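Local atomic coordinates of periplasmic binding protein/LacI transcriptional regulator (Brachyspira murdochii, PDB entry 4KQC), a protein that probably binds a carbohydrate outside the cell membrane, as the solute-binding component of an ABC transporter. Residues P5-S11 with V35-G41; L55-N60 with Q78-I82; P63-A69 with I87-D93. One frame throughout, in Å; residues are numbered along the deposited sequence. Where two conformers were deposited one is given.

How the contacts relate
All three contacts lie in one lobe of the two-lobed chain. Contacts 1 and 3 belong to the same parallel sheet, their centres about 9 Å apart, with strand 6-10 beside strand 66-68: Ala67 N bonds to Ala8 O, and Tyr6 N to Asp64 OD2 at 2.8 Å. Contact 2 pairs the helices that follow strands 36-40 and 66-68, its centre about 10 Å from that of contact 3 and 13 Å from that of contact 1. Glu58 reaches from helix 48-60 to Tyr6 OH at 2.6 Å from Glu58 OE1, while Leu55 and Ile82 pack on strand 66-68. As in related sugar-binding proteins, the C-terminal strand ends, near Ser11 and Asp93, probably face the ligand cleft.

Contact 1 (P5-S11 with V35-G41); sequences PYIAVVS and VKISFVG
Tyr6 to Val10 and Lys36 to Val40 run side by side as parallel strands, their axes 4.7 Å apart at the closest and turned 15° against each other. The bonding zigzags: Pro5 O takes Lys36 N, Lys36 O takes Ile7 N at 2.9 Å, and Ile7 O takes Ser38 N. Midway the grip slackens, because Val9 N has weak bonds to Ser38 O and Ser38 OG; it firms up again at Val9 O with Val40 N, then at Val40 O with Ser11 N, 2.8 Å apart. Helix 18-33 carries the chain from one strand to the next in a right-handed beta-alpha-beta crossover, the first unit of this periplasmic-binding-protein lobe, and strand 36-40 forms the border of the sheet. On the face that bears Ile7, Val9, Ile37 and Phe39, the Phe39 side chain has CG anti to the backbone N (chi1 -166°), which lays the ring on that face, where it borders Val9 and Ser11: its CD2 lies 3.6 Å from Val9 CG1 and its CE1 3.5 Å from Ser11 CB. Nearer the start, Val35 CG2 meets Ile7 CG1 at 3.9 Å, the two side chains crossing at about a right angle. On the reverse face the Tyr6 ring stretches along the neighbouring strand until its OH lies close to the Ser38 side chain, and this hydroxyl hydrogen-bonds to Glu58. Further along, Val10 CG2 touches Val40 CG2 at 3.8 Å.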
loop_
_atom_site.group_PDB
_atom_site.type_symbol
_atom_site.label_atom_id
_atom_site.label_comp_id
_atom_site.label_asym_id
_atom_site.label_seq_id
_atom_site.Cartn_x
_atom_site.Cartn_y
_atom_site.Cartn_z
ATOM N N PRO A 5 23.758 18.921 12.675
ATOM C CA PRO A 5 23.269 17.845 11.856
ATOM C C PRO A 5 21.831 18.048 11.432
ATOM O O PRO A 5 20.989 18.451 12.236
ATOM C CB PRO A 5 23.457 16.625 12.725
ATOM C CG PRO A 5 24.594 17.003 13.679
ATOM C CD PRO A 5 24.433 18.439 13.898
ATOM N N TYR A 6 21.592 17.836 10.141
ATOM C CA TYR A 6 20.300 18.139 9.557
ATOM C C TYR A 6 20.010 17.225 8.376
ATOM O O TYR A 6 20.809 17.099 7.482
ATOM C CB TYR A 6 20.222 19.599 9.057
ATOM C CG TYR A 6 18.896 19.961 8.379
ATOM C CD1 TYR A 6 17.752 20.318 9.110
ATOM C CD2 TYR A 6 18.798 20.000 6.978
ATOM C CE1 TYR A 6 16.567 20.647 8.452
ATOM C CE2 TYR A 6 17.618 20.328 6.318
ATOM C CZ TYR A 6 16.527 20.672 7.070
ATOM O OH TYR A 6 15.369 21.002 6.413
ATOM N N ILE A 7 18.844 16.589 8.434
ATOM C CA ILE A 7 18.398 15.688 7.361
ATOM C C ILE A 7 17.001 16.071 6.890
ATOM O O ILE A 7 16.082 16.338 7.692
ATOM C CB ILE A 7 18.398 14.215 7.861
ATOM C CG1 ILE A 7 19.837 13.711 8.012
ATOM C CG2 ILE A 7 17.619 13.313 6.881
ATOM C CD1 ILE A 7 19.974 12.339 8.683
ATOM N N ALA A 8 16.832 16.168 5.586
ATOM C CA ALA A 8 15.561 16.524 4.976
ATOM C C ALA A 8 14.752 15.284 4.725
ATOM O O ALA A 8 15.258 14.309 4.135
ATOM C CB ALA A 8 15.809 17.204 3.647
ATOM N N VAL A 9 13.514 15.306 5.198
ATOM C CA VAL A 9 12.568 14.251 4.925
ATOM C C VAL A 9 11.385 14.801 4.125
ATOM O O VAL A 9 10.643 15.654 4.635
ATOM C CB VAL A 9 12.041 13.578 6.191
ATOM C CG1 VAL A 9 11.092 12.459 5.816
ATOM C CG2 VAL A 9 13.225 13.046 7.005
ATOM N N VAL A 10 11.252 14.385 2.856
ATOM C CA VAL A 10 10.184 14.848 1.988
ATOM C C VAL A 10 9.188 13.724 1.848
ATOM O O VAL A 10 9.503 12.688 1.277
ATOM C CB VAL A 10 10.762 15.330 0.651
ATOM C CG1 VAL A 10 9.630 15.736 -0.271
ATOM C CG2 VAL A 10 11.773 16.449 0.877
ATOM N N SER A 11 8.010 13.924 2.432
ATOM C CA SER A 11 7.025 12.905 2.624
ATOM C C SER A 11 5.890 13.077 1.615
ATOM O O SER A 11 5.886 14.086 0.838
ATOM C CB SER A 11 6.405 13.075 4.036
ATOM O OG SER A 11 5.572 14.239 4.061
ATOM N N VAL A 35 19.980 14.333 15.439
ATOM C CA VAL A 35 19.867 15.064 14.179
ATOM C C VAL A 35 18.513 15.762 14.127
ATOM O O VAL A 35 17.513 15.226 14.586
ATOM C CB VAL A 35 20.155 14.123 12.995
ATOM C CG1 VAL A 35 19.190 12.953 12.919
ATOM C CG2 VAL A 35 20.066 14.905 11.678
ATOM N N LYS A 36 18.496 16.982 13.584
ATOM C CA LYS A 36 17.286 17.691 13.286
ATOM C C LYS A 36 16.787 17.264 11.910
ATOM O O LYS A 36 17.591 17.067 10.984
ATOM C CB LYS A 36 17.526 19.217 13.257
ATOM C CG LYS A 36 17.960 19.767 14.611
ATOM C CD LYS A 36 16.770 20.174 15.464
ATOM C CE LYS A 36 17.147 20.181 16.932
ATOM N NZ LYS A 36 16.216 20.996 17.740
ATOM N N ILE A 37 15.478 17.064 11.787
ATOM C CA ILE A 37 14.876 16.804 10.501
ATOM C C ILE A 37 13.821 17.839 10.130
ATOM O O ILE A 37 13.210 18.478 10.997
ATOM C CB ILE A 37 14.228 15.395 10.412
ATOM C CG1 ILE A 37 13.024 15.239 11.352
ATOM C CG2 ILE A 37 15.297 14.312 10.562
ATOM C CD1 ILE A 37 12.256 13.936 11.146
ATOM N N SER A 38 13.642 18.027 8.836
ATOM C CA SER A 38 12.466 18.604 8.262
ATOM C C SER A 38 11.517 17.466 7.900
ATOM O O SER A 38 11.957 16.324 7.680
ATOM C CB SER A 38 12.861 19.472 7.036
ATOM O OG SER A 38 13.227 18.614 5.936
ATOM N N PHE A 39 10.218 17.660 7.958
ATOM C CA PHE A 39 9.303 16.597 7.524
ATOM C C PHE A 39 8.227 17.285 6.713
ATOM O O PHE A 39 7.329 17.864 7.280
ATOM C CB PHE A 39 8.716 15.804 8.706
ATOM C CG PHE A 39 8.041 14.497 8.286
ATOM C CD1 PHE A 39 6.717 14.468 7.840
ATOM C CD2 PHE A 39 8.729 13.306 8.391
ATOM C CE1 PHE A 39 6.115 13.268 7.492
ATOM C CE2 PHE A 39 8.168 12.096 7.981
ATOM C CZ PHE A 39 6.836 12.072 7.543
ATOM N N VAL A 40 8.408 17.328 5.401
ATOM C CA VAL A 40 7.667 18.232 4.558
ATOM C C VAL A 40 6.976 17.482 3.434
ATOM O O VAL A 40 7.608 16.671 2.722
ATOM C CB VAL A 40 8.550 19.361 3.919
ATOM C CG1 VAL A 40 9.100 20.214 5.015
ATOM C CG2 VAL A 40 9.675 18.852 3.012
ATOM N N GLY A 41 5.726 17.863 3.159
ATOM C CA GLY A 41 5.010 17.203 2.062
ATOM C C GLY A 41 3.863 18.042 1.546
ATOM O O GLY A 41 3.485 19.051 2.157
#

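Contact 2 (L55-N60 with Q78-I82); sequences LDSEIN and QIKRI
Leu55 CD2 rests on Gln78 CB at 3.5 Å, the first touch between two helices that run 11° from parallel with their axes 10.5 Å apart. One residue on, the Asp56 carboxylate serves two side-chain donors: OD2 accepts from Gln78 NE2 at 3.1 Å, and OD1 forms a salt bridge with Arg81 NH1 in a nearly straight bond (169°). Both donors come from above the carboxylate plane, yet each acceptor lies in the plane of its donor's own flat group. A water joins Asp56 OD1 to Arg81 NE, and NH1 also reaches Asp56 O, on the opposite face of that carbonyl from Asn60 N. Ile59 works on two sides: CG2 sits over one face of the guanidinium, 3.6 Å from Arg81 NH2, while CD1 packs on Ile82 CG1 at 3.5 Å, turned inward toward strand 66-68. Asn60 OD1 then takes Arg81 NH2 at 2.7 Å, nearly in line with its C=O bond. The bend in the arginine chain at chi3 (77°) helps turn the guanidinium toward helix 48-60. With its edge held by Asp56, Asn60 and the water and a face covered by Ile59, the guanidinium is probably fixed in rotation, its charge partly balanced by Asp56.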
loop_
_atom_site.group_PDB
_atom_site.type_symbol
_atom_site.label_atom_id
_atom_site.label_comp_id
_atom_site.label_asym_id
_atom_site.label_seq_id
_atom_site.Cartn_x
_atom_site.Cartn_y
_atom_site.Cartn_z
ATOM N N LEU A 55 11.024 19.528 -2.470
ATOM C CA LEU A 55 12.286 18.786 -2.637
ATOM C C LEU A 55 13.428 19.743 -3.100
ATOM O O LEU A 55 14.534 19.724 -2.527
ATOM C CB LEU A 55 12.070 17.618 -3.587
ATOM C CG LEU A 55 13.318 16.767 -3.852
ATOM C CD1 LEU A 55 13.940 16.219 -2.560
ATOM C CD2 LEU A 55 12.898 15.633 -4.743
ATOM N N ASP A 56 13.164 20.600 -4.085
ATOM C CA ASP A 56 14.153 21.581 -4.455
ATOM C C ASP A 56 14.609 22.479 -3.343
ATOM O O ASP A 56 15.815 22.740 -3.213
ATOM C CB ASP A 56 13.602 22.459 -5.562
ATOM C CG ASP A 56 13.714 21.763 -6.952
ATOM O OD1 ASP A 56 14.681 20.994 -7.160
ATOM O OD2 ASP A 56 12.890 22.039 -7.851
ATOM N N SER A 57 13.641 23.014 -2.598
ATOM C CA SER A 57 13.934 23.852 -1.453
ATOM C C SER A 57 14.830 23.154 -0.420
ATOM O O SER A 57 15.765 23.743 0.107
ATOM C CB SER A 57 12.602 24.378 -0.865
ATOM O OG SER A 57 11.995 25.344 -1.764
ATOM N N GLU A 58 14.592 21.870 -0.159
ATOM C CA GLU A 58 15.380 21.122 0.768
ATOM C C GLU A 58 16.797 20.842 0.198
ATOM O O GLU A 58 17.772 20.891 0.944
ATOM C CB GLU A 58 14.659 19.801 1.133
ATOM C CG GLU A 58 13.418 19.996 1.986
ATOM C CD GLU A 58 13.718 20.689 3.318
ATOM O OE1 GLU A 58 14.613 20.224 4.016
ATOM O OE2 GLU A 58 13.157 21.781 3.654
ATOM N N ILE A 59 16.887 20.556 -1.087
ATOM C CA ILE A 59 18.189 20.321 -1.708
ATOM C C ILE A 59 19.052 21.588 -1.518
ATOM O O ILE A 59 20.247 21.525 -1.211
ATOM C CB ILE A 59 18.038 19.993 -3.203
ATOM C CG1 ILE A 59 17.365 18.649 -3.416
ATOM C CG2 ILE A 59 19.415 20.007 -3.856
ATOM C CD1 ILE A 59 16.890 18.393 -4.811
ATOM N N ASN A 60 18.456 22.736 -1.752
ATOM C CA ASN A 60 19.151 23.984 -1.632
ATOM C C ASN A 60 19.755 24.284 -0.272
ATOM O O ASN A 60 20.712 25.089 -0.165
ATOM C CB ASN A 60 18.218 25.151 -2.033
ATOM C CG ASN A 60 17.824 25.158 -3.485
ATOM O OD1 ASN A 60 18.394 24.470 -4.290
ATOM N ND2 ASN A 60 16.781 25.891 -3.794
ATOM N N GLN A 78 15.324 16.803 -9.968
ATOM C CA GLN A 78 15.708 16.934 -8.548
ATOM C C GLN A 78 16.719 15.828 -8.163
ATOM O O GLN A 78 17.757 16.098 -7.542
ATOM C CB GLN A 78 14.449 16.813 -7.687
ATOM C CG GLN A 78 13.585 18.050 -7.747
ATOM C CD GLN A 78 12.683 18.140 -8.988
ATOM O OE1 GLN A 78 12.440 17.159 -9.704
ATOM N NE2 GLN A 78 12.268 19.350 -9.289
ATOM N N ILE A 79 16.442 14.617 -8.614
ATOM C CA ILE A 79 17.315 13.486 -8.284
ATOM C C ILE A 79 18.670 13.651 -8.986
ATOM O O ILE A 79 19.747 13.422 -8.403
ATOM C CB ILE A 79 16.641 12.153 -8.625
ATOM C CG1 ILE A 79 15.458 11.927 -7.733
ATOM C CG2 ILE A 79 17.638 10.984 -8.527
ATOM C CD1 ILE A 79 14.499 10.918 -8.293
ATOM N N LYS A 80 18.646 14.148 -10.207
ATOM C CA LYS A 80 19.888 14.451 -10.919
ATOM C C LYS A 80 20.738 15.438 -10.169
ATOM O O LYS A 80 21.990 15.275 -10.046
ATOM C CB LYS A 80 19.588 14.931 -12.362
ATOM C CG LYS A 80 20.849 15.146 -13.139
ATOM C CD LYS A 80 20.560 15.031 -14.612
ATOM C CE LYS A 80 21.774 15.420 -15.410
ATOM N NZ LYS A 80 21.367 15.502 -16.842
ATOM N N ARG A 81 20.108 16.496 -9.639
ATOM C CA ARG A 81 20.839 17.503 -8.841
ATOM C C ARG A 81 21.404 16.914 -7.537
ATOM O O ARG A 81 22.526 17.210 -7.149
ATOM C CB ARG A 81 19.943 18.789 -8.679
ATOM C CG ARG A 81 20.577 19.999 -8.016
ATOM C CD ARG A 81 19.890 21.295 -8.456
ATOM N NE ARG A 81 18.632 21.470 -7.781
ATOM C CZ ARG A 81 18.460 22.182 -6.666
ATOM N NH1 ARG A 81 17.253 22.226 -6.075
ATOM N NH2 ARG A 81 19.483 22.796 -6.095
ATOM N N ILE A 82 20.584 16.145 -6.862
ATOM C CA ILE A 82 21.025 15.427 -5.623
ATOM C C ILE A 82 22.283 14.631 -5.922
ATOM O O ILE A 82 23.252 14.631 -5.147
ATOM C CB ILE A 82 19.879 14.558 -5.075
ATOM C CG1 ILE A 82 18.788 15.427 -4.414
ATOM C CG2 ILE A 82 20.446 13.545 -4.097
ATOM C CD1 ILE A 82 17.473 14.691 -4.135
HETATM O O HOH W 1 16.611 20.272 -9.308
#

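Contact 3 (P63-A69 with I87-D93); sequences PDAIAFA and IPLIGFD
Ile66 O accepts Ile90 N at 2.9 Å (162°) and has the CA-H of Leu89 close by as a weaker contact. The strands are parallel, joined through helix 76-84 in a beta-alpha-beta crossover at the heart of the lobe's sheet. The same pattern recurs along the pair: Pro88 O takes Ile66 N, Ile90 O takes Phe68 N along with the CA-H of Ala67, and Phe68 O takes Phe92 N. On the side facing helix 48-60, Leu89 CD1 lies against Ile66 CG2 at 3.9 Å and reaches Phe68 CB as well. Ile87 CG2 touches Ile66 CD1 at 3.8 Å, the two side chains slanting across each other. The other side carries Ala67 and Ile90, and the Phe92 ring lies there too; helix 273-288 covers Ile90 and Phe92, and helix 18-33 also reaches Phe92. A chi1 of 75° sets Phe92 CG between its backbone N and carbonyl carbon, which folds the ring back toward strand 66-68, with Phe68 N in its plane at the edge, 3.5 Å from CD1. Phe92 CD1 is also 3.9 Å from Ala67 CB. Were an alanine here, the ring would be lost and a gap would probably open beside Ala67 and the Phe68 backbone. Over one face of the ring sits the methyl group of Ala69, a CH-pi contact with CB 4.1 Å from the Phe92 ring centroid and 16° off its normal.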
loop_
_atom_site.group_PDB
_atom_site.type_symbol
_atom_site.label_atom_id
_atom_site.label_comp_id
_atom_site.label_asym_id
_atom_site.label_seq_id
_atom_site.Cartn_x
_atom_site.Cartn_y
_atom_site.Cartn_z
ATOM N N PRO A 63 21.510 19.710 2.929
ATOM C CA PRO A 63 21.349 18.804 4.072
ATOM C C PRO A 63 22.373 17.686 4.043
ATOM O O PRO A 63 22.981 17.378 3.026
ATOM C CB PRO A 63 19.942 18.267 3.904
ATOM C CG PRO A 63 19.728 18.296 2.438
ATOM C CD PRO A 63 20.486 19.490 1.918
ATOM N N ASP A 64 22.560 17.058 5.184
ATOM C CA ASP A 64 23.449 15.947 5.300
ATOM C C ASP A 64 23.009 14.636 4.570
ATOM O O ASP A 64 23.848 13.793 4.199
ATOM C CB ASP A 64 23.631 15.668 6.782
ATOM C CG ASP A 64 24.198 16.895 7.540
ATOM O OD1 ASP A 64 25.101 17.520 7.006
ATOM O OD2 ASP A 64 23.849 17.060 8.675
ATOM N N ALA A 65 21.708 14.521 4.371
ATOM C CA ALA A 65 21.098 13.492 3.625
ATOM C C ALA A 65 19.653 13.829 3.383
ATOM O O ALA A 65 19.106 14.731 4.015
ATOM C CB ALA A 65 21.209 12.172 4.388
ATOM N N ILE A 66 19.007 13.128 2.440
ATOM C CA ILE A 66 17.602 13.317 2.111
ATOM C C ILE A 66 16.944 11.959 2.127
ATOM O O ILE A 66 17.476 11.026 1.516
ATOM C CB ILE A 66 17.431 13.909 0.707
ATOM C CG1 ILE A 66 18.016 15.342 0.698
ATOM C CG2 ILE A 66 15.972 13.978 0.231
ATOM C CD1 ILE A 66 18.188 15.917 -0.705
ATOM N N ALA A 67 15.785 11.887 2.768
ATOM C CA ALA A 67 14.872 10.734 2.629
ATOM C C ALA A 67 13.662 11.214 1.882
ATOM O O ALA A 67 13.094 12.302 2.206
ATOM C CB ALA A 67 14.489 10.165 3.985
ATOM N N PHE A 68 13.200 10.428 0.919
ATOM C CA PHE A 68 12.187 10.854 -0.031
ATOM C C PHE A 68 11.154 9.775 -0.361
ATOM O O PHE A 68 11.556 8.614 -0.657
ATOM C CB PHE A 68 12.895 11.322 -1.324
ATOM C CG PHE A 68 11.923 11.885 -2.436
ATOM C CD1 PHE A 68 10.803 12.659 -2.118
ATOM C CD2 PHE A 68 12.176 11.656 -3.804
ATOM C CE1 PHE A 68 9.979 13.208 -3.081
ATOM C CE2 PHE A 68 11.347 12.225 -4.789
ATOM C CZ PHE A 68 10.228 12.975 -4.440
ATOM N N ALA A 69 9.868 10.142 -0.287
ATOM C CA ALA A 69 8.748 9.273 -0.749
ATOM C C ALA A 69 8.005 10.068 -1.782
ATOM O O ALA A 69 7.279 10.979 -1.393
ATOM C CB ALA A 69 7.809 8.961 0.397
ATOM N N ILE A 87 24.719 14.414 -2.255
ATOM C CA ILE A 87 23.874 14.272 -1.034
ATOM C C ILE A 87 23.358 12.824 -0.948
ATOM O O ILE A 87 22.725 12.357 -1.878
ATOM C CB ILE A 87 22.713 15.244 -1.056
ATOM C CG1 ILE A 87 23.192 16.725 -1.064
ATOM C CG2 ILE A 87 21.808 15.014 0.139
ATOM C CD1 ILE A 87 22.097 17.700 -1.487
ATOM N N PRO A 88 23.603 12.114 0.139
ATOM C CA PRO A 88 23.058 10.782 0.251
ATOM C C PRO A 88 21.537 10.790 0.199
ATOM O O PRO A 88 20.891 11.583 0.878
ATOM C CB PRO A 88 23.534 10.322 1.614
ATOM C CG PRO A 88 24.744 11.137 1.906
ATOM C CD PRO A 88 24.577 12.418 1.199
ATOM N N LEU A 89 21.001 9.898 -0.625
ATOM C CA LEU A 89 19.570 9.816 -0.906
ATOM C C LEU A 89 19.034 8.435 -0.492
ATOM O O LEU A 89 19.526 7.430 -0.973
ATOM C CB LEU A 89 19.293 10.101 -2.401
ATOM C CG LEU A 89 17.856 10.053 -2.832
ATOM C CD1 LEU A 89 16.945 11.082 -2.114
ATOM C CD2 LEU A 89 17.790 10.185 -4.349
ATOM N N ILE A 90 17.989 8.464 0.316
ATOM C CA ILE A 90 17.299 7.266 0.818
ATOM C C ILE A 90 15.884 7.353 0.334
ATOM O O ILE A 90 15.240 8.415 0.480
ATOM C CB ILE A 90 17.316 7.265 2.361
ATOM C CG1 ILE A 90 18.746 7.231 2.922
ATOM C CG2 ILE A 90 16.453 6.170 2.996
ATOM C CD1 ILE A 90 19.596 6.121 2.380
ATOM N N GLY A 91 15.339 6.273 -0.206
ATOM C CA GLY A 91 13.883 6.222 -0.414
ATOM C C GLY A 91 13.166 5.684 0.836
ATOM O O GLY A 91 13.725 4.864 1.631
ATOM N N PHE A 92 11.908 6.043 0.984
ATOM C CA PHE A 92 11.081 5.411 1.967
ATOM C C PHE A 92 9.650 5.284 1.530
ATOM O O PHE A 92 9.205 5.992 0.651
ATOM C CB PHE A 92 11.273 6.013 3.365
ATOM C CG PHE A 92 10.642 7.348 3.579
ATOM C CD1 PHE A 92 11.122 8.427 2.920
ATOM C CD2 PHE A 92 9.599 7.526 4.470
ATOM C CE1 PHE A 92 10.599 9.675 3.128
ATOM C CE2 PHE A 92 9.055 8.770 4.694
ATOM C CZ PHE A 92 9.554 9.871 4.004
ATOM N N ASP A 93 8.911 4.348 2.139
ATOM C CA ASP A 93 7.565 4.022 1.609
ATOM C C ASP A 93 7.730 3.646 0.097
ATOM O O ASP A 93 8.696 2.945 -0.247
ATOM C CB ASP A 93 6.592 5.202 1.856
ATOM C CG ASP A 93 5.166 4.834 1.636
ATOM O OD1 ASP A 93 4.622 4.085 2.505
ATOM O OD2 ASP A 93 4.607 5.230 0.613
#